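Local coordinates for putative phophotriesterase (Proteus mirabilis, PDB 3RHG), which probably hydrolyses ester bonds as a phosphotriesterase-family amidohydrolase, using a pair of divalent metal ions bound in its active site, at residues I167-F172 with M196-P201. Sequence-based numbering, arbitrary orientation.
Sequences IGVSPF and MNIHMP. With ZN (zinc ion), chain C.
The C-terminal ends of two neighbouring parallel barrel strands meet where His199 enters the zinc site. Three backbone hydrogen bonds set the register: Ile167 N to Asn197 O (2.9 Å, N-H...O 165°), His199 N to Ile167 O (2.8 Å, bent to 131°) and Val169 N to His199 O (3.0 Å). His199 swings CG away from the backbone N (chi1 165°), which brings ND1 to the zinc ion at 2.0 Å; Glu166 and His229 also bind this metal. Val169 O, just past the end of strand 163-168, sits at the edge of the His199 ring, 3.2 Å from CD2 and near the ring plane. Strand 163-168, helix 175-188 and strand 195-199 form one beta-alpha-beta unit of the TIM-like barrel of amidohydrolases. Ile167 and Ile198 share the sheet face opposite His199, turned to that helix: CD1 of Ile198 reaches CB of Ile167 at 4.0 Å, and CG2 of Ile198 meets CG2 of Val169 at 3.6 Å. Beyond the strands, Pro201 CD packs against CG1 of Val169 at 3.8 Å, and the rings of Pro171 and Pro201 slide past each other. On the metal side, Asn197 OD1 is hydrogen-bonded to ND1 of His23, a second-shell link to the other zinc ion.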
# COMPACT_ATOMS: atom_id res chain seq x y z
N ILE A 167 23.04 8.26 11.55
CA ILE A 167 24.07 7.44 12.21
C ILE A 167 23.57 6.01 12.30
O ILE A 167 22.49 5.75 12.84
CB ILE A 167 24.41 7.96 13.62
CG1 ILE A 167 24.83 9.44 13.56
CG2 ILE A 167 25.50 7.08 14.30
CD1 ILE A 167 26.11 9.69 12.73
N GLY A 168 24.35 5.07 11.78
CA GLY A 168 23.86 3.70 11.66
C GLY A 168 23.86 2.88 12.94
O GLY A 168 24.93 2.54 13.48
N VAL A 169 22.65 2.53 13.42
CA VAL A 169 22.50 1.52 14.47
C VAL A 169 21.77 0.35 13.80
O VAL A 169 20.59 0.48 13.44
CB VAL A 169 21.66 2.03 15.68
CG1 VAL A 169 21.42 0.91 16.71
CG2 VAL A 169 22.33 3.25 16.32
N SER A 170 22.46 -0.77 13.58
CA SER A 170 21.85 -1.88 12.88
C SER A 170 21.11 -2.78 13.88
O SER A 170 21.19 -2.56 15.08
CB SER A 170 22.94 -2.72 12.18
OG SER A 170 23.64 -3.49 13.15
N PRO A 171 20.42 -3.82 13.38
CA PRO A 171 19.75 -4.75 14.28
C PRO A 171 20.70 -5.57 15.14
O PRO A 171 20.25 -6.28 16.03
CB PRO A 171 18.98 -5.67 13.32
CG PRO A 171 18.78 -4.81 12.07
CD PRO A 171 20.09 -4.08 11.97
N PHE A 172 22.01 -5.44 14.89
CA PHE A 172 23.03 -6.12 15.66
C PHE A 172 23.81 -5.17 16.56
O PHE A 172 24.65 -5.63 17.35
CB PHE A 172 23.96 -6.85 14.68
CG PHE A 172 23.20 -7.67 13.69
CD1 PHE A 172 22.59 -8.85 14.09
CD2 PHE A 172 22.98 -7.21 12.40
CE1 PHE A 172 21.84 -9.60 13.20
CE2 PHE A 172 22.23 -7.95 11.50
CZ PHE A 172 21.66 -9.15 11.91
N MET A 196 21.30 15.64 15.42
CA MET A 196 21.85 14.32 15.15
C MET A 196 20.68 13.39 14.92
O MET A 196 19.82 13.26 15.79
CB MET A 196 22.67 13.83 16.34
CG MET A 196 23.37 12.51 16.05
SD MET A 196 23.98 11.73 17.58
CE MET A 196 24.81 13.08 18.40
N ASN A 197 20.66 12.75 13.75
CA ASN A 197 19.60 11.85 13.33
C ASN A 197 20.14 10.43 13.39
O ASN A 197 21.16 10.14 12.74
CB ASN A 197 19.17 12.22 11.92
CG ASN A 197 17.97 11.45 11.42
OD1 ASN A 197 18.02 10.94 10.32
ND2 ASN A 197 16.85 11.44 12.18
N ILE A 198 19.50 9.58 14.19
CA ILE A 198 19.99 8.21 14.37
C ILE A 198 19.16 7.25 13.53
O ILE A 198 17.96 7.12 13.73
CB ILE A 198 19.92 7.75 15.85
CG1 ILE A 198 20.51 8.81 16.80
CG2 ILE A 198 20.61 6.38 16.06
CD1 ILE A 198 21.91 9.13 16.53
N HIS A 199 19.81 6.51 12.63
CA HIS A 199 19.16 5.41 11.97
C HIS A 199 18.94 4.33 13.02
O HIS A 199 19.90 3.73 13.51
CB HIS A 199 20.05 4.85 10.85
CG HIS A 199 19.60 3.50 10.36
ND1 HIS A 199 18.78 3.34 9.27
CD2 HIS A 199 19.87 2.25 10.82
CE1 HIS A 199 18.55 2.05 9.08
NE2 HIS A 199 19.21 1.37 10.00
N MET A 200 17.69 4.10 13.39
CA MET A 200 17.35 3.04 14.33
C MET A 200 16.89 1.82 13.57
O MET A 200 16.34 1.93 12.48
CB MET A 200 16.21 3.47 15.27
CG MET A 200 16.63 4.64 16.15
SD MET A 200 17.93 4.22 17.35
CE MET A 200 16.96 3.18 18.46
N PRO A 201 17.11 0.64 14.16
CA PRO A 201 16.51 -0.58 13.61
C PRO A 201 15.04 -0.58 14.02
O PRO A 201 14.71 -0.91 15.16
CB PRO A 201 17.30 -1.70 14.28
CG PRO A 201 17.78 -1.08 15.60
CD PRO A 201 17.96 0.39 15.34
ZN ZN C . 17.94 4.73 8.05